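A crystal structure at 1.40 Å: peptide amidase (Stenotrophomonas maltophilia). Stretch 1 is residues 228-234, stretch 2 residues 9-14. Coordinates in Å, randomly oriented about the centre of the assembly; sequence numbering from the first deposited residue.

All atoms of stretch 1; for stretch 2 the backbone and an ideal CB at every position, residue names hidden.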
# COMPACT_ATOMS: atom_id res chain seq x y z
N ALA A 228 2.31 7.37 -2.23
CA ALA A 228 2.48 8.76 -2.63
C ALA A 228 3.55 8.88 -3.70
O ALA A 228 4.29 7.94 -3.96
CB ALA A 228 2.89 9.58 -1.41
N ARG A 229 3.64 10.05 -4.31
CA ARG A 229 4.63 10.26 -5.35
C ARG A 229 6.01 10.55 -4.77
O ARG A 229 7.02 10.42 -5.47
CB ARG A 229 4.19 11.39 -6.28
CG ARG A 229 2.98 11.05 -7.13
CD ARG A 229 2.49 12.27 -7.90
NE ARG A 229 2.04 13.32 -6.99
CZ ARG A 229 0.85 13.35 -6.40
NH1 ARG A 229 -0.04 12.39 -6.63
NH2 ARG A 229 0.55 14.34 -5.57
N SER A 230 6.05 10.94 -3.50
CA SER A 230 7.31 11.27 -2.85
C SER A 230 7.39 10.71 -1.43
O SER A 230 6.36 10.44 -0.80
CB SER A 230 7.49 12.78 -2.78
OG SER A 230 6.57 13.35 -1.85
N VAL A 231 8.61 10.55 -0.94
CA VAL A 231 8.83 10.04 0.41
C VAL A 231 8.28 11.03 1.43
O VAL A 231 7.71 10.62 2.45
CB VAL A 231 10.33 9.79 0.66
CG1 VAL A 231 10.56 9.38 2.11
CG2 VAL A 231 10.84 8.70 -0.28
N ALA A 232 8.43 12.33 1.17
CA ALA A 232 7.92 13.34 2.10
C ALA A 232 6.40 13.22 2.27
O ALA A 232 5.88 13.33 3.37
CB ALA A 232 8.28 14.73 1.60
N ASP A 233 5.70 12.98 1.16
CA ASP A 233 4.25 12.83 1.22
C ASP A 233 3.88 11.57 2.01
O ASP A 233 2.94 11.58 2.81
CB ASP A 233 3.66 12.74 -0.20
CG ASP A 233 3.62 14.08 -0.91
OD1 ASP A 233 4.13 15.08 -0.36
OD2 ASP A 233 3.08 14.13 -2.04
N ALA A 234 4.61 10.49 1.77
CA ALA A 234 4.34 9.25 2.49
C ALA A 234 4.55 9.44 3.99
O ALA A 234 3.79 8.92 4.81
CB ALA A 234 5.23 8.13 1.97
N UNK A 9 -0.00 18.71 -10.67
CA UNK A 9 0.75 17.50 -10.96
C UNK A 9 2.10 17.50 -10.25
O UNK A 9 2.83 18.49 -10.25
CB UNK A 9 0.95 17.35 -12.47
N UNK A 10 2.42 16.37 -9.63
CA UNK A 10 3.68 16.18 -8.91
C UNK A 10 3.93 17.16 -7.77
O UNK A 10 5.07 17.33 -7.35
CB UNK A 10 4.84 16.28 -9.90
N UNK A 11 2.88 17.80 -7.27
CA UNK A 11 3.04 18.76 -6.18
C UNK A 11 2.91 18.07 -4.83
O UNK A 11 1.91 17.42 -4.54
CB UNK A 11 2.01 19.88 -6.30
N UNK A 12 3.94 18.23 -4.00
CA UNK A 12 3.97 17.62 -2.67
C UNK A 12 2.93 18.17 -1.71
O UNK A 12 2.46 19.30 -1.85
CB UNK A 12 5.36 17.80 -2.05
N UNK A 13 2.58 17.36 -0.72
CA UNK A 13 1.61 17.73 0.29
C UNK A 13 2.00 19.04 0.98
O UNK A 13 1.16 19.92 1.16
CB UNK A 13 1.47 16.61 1.32
N UNK A 14 3.26 19.16 1.37
CA UNK A 14 3.73 20.36 2.05
C UNK A 14 3.58 21.60 1.18
O UNK A 14 3.31 22.69 1.69
CB UNK A 14 5.19 20.19 2.47

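At position 9 the CA-to-CB bond points away from stretch 1, and no atom of that stretch lies within 5.5 Å of the ideal CB. Almost any side chain is compatible. The deposited residue is Ala9, which makes no contact.

Position 10 has phi/psi of 59/20, the left-handed region, where glycine, asparagine and aspartate are most at ease, although other residues are tolerated. Its CA-to-CB bond also points away, yet the ideal CB is 5.0 Å from Arg229 NE, so a side chain long enough to fold back could bring a polar or acidic end near a positive charge. The residue is Glu10, with chi1 and chi2 both m. Its end does return: Glu10 OE2 lies 3.6 Å from Arg229 CD and 4.4 Å from Arg229 NE. Because this oxygen sits well out of the guanidinium plane, the attraction is one of charges only, short of a salt bridge.

At position 11 the CB again points away with nothing within 5.5 Å, so the side chain is little constrained, and the contact is made by the backbone. The O atom of position 11 lies 3.5 Å from Arg229 NH2, at the guanidinium edge and near its plane. The residue is Thr11; water 1 lies with its O 2.7 Å from Thr11 O and 3.0 Å from Asp233 OD2, and can donate to either.

Position 12 points sideways, its ideal CB 3.4 Å from Asp233 OD1 and 4.6 Å from Ser230 OG. Ser230 OG accepts from Asp233 N at 3.2 Å, capping the helix of stretch 1, and still has its own proton to give. A short acceptor would suit: asparagine or serine avoids a second negative charge beside Asp233, while aspartate accepts as well at the price of a like-charge approach. In the deposited Asp12, chi1 m, OD1 accepts from Ser230 OG, 2.8 Å away, despite Asp233 OD1 at 3.5 Å from Asp12 OD1. Although Asp12 occupies an N-cap position, its side chain makes no capping bond.

Position 13 has helical phi/psi (-55/-46) and a CB directed toward stretch 1, 3.5 Å from Asp233 OD1. The backbone N of position 13 donates to Asp233 OD1 at 2.8 Å, with an N-H...acceptor angle of 164°, a bond available to any residue except proline. A compact side chain, such as alanine, valine or threonine, seems suitable. It is Val13, chi1 t, whose CG2 also lies 3.5 Å from Asp233 OD1.

Position 14 points sideways into space free of stretch 1, so many residues would fit. In Ala14, N donates to the O of water 2 (2.9 Å), which donates to Asp233 OD1 (2.8 Å).

Stretch 2, residues 9-14: AETDVA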
# COMPACT_ATOMS: atom_id res chain seq x y z
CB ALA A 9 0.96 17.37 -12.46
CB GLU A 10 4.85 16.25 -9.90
CG GLU A 10 4.72 15.33 -11.10
CD GLU A 10 4.51 13.88 -10.72
OE1 GLU A 10 5.35 13.34 -9.97
OE2 GLU A 10 3.51 13.29 -11.17
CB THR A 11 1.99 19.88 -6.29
OG1 THR A 11 2.04 20.47 -7.59
CG2 THR A 11 2.27 20.97 -5.25
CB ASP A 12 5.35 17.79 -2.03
CG ASP A 12 6.44 17.04 -2.77
OD1 ASP A 12 6.26 15.83 -3.02
OD2 ASP A 12 7.47 17.66 -3.11
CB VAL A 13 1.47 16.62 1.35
CG1 VAL A 13 0.61 17.09 2.52
CG2 VAL A 13 0.85 15.38 0.72
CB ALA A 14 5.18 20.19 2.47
O HOH W 1 0.68 15.69 -2.91
O HOH W 2 5.16 16.92 1.41
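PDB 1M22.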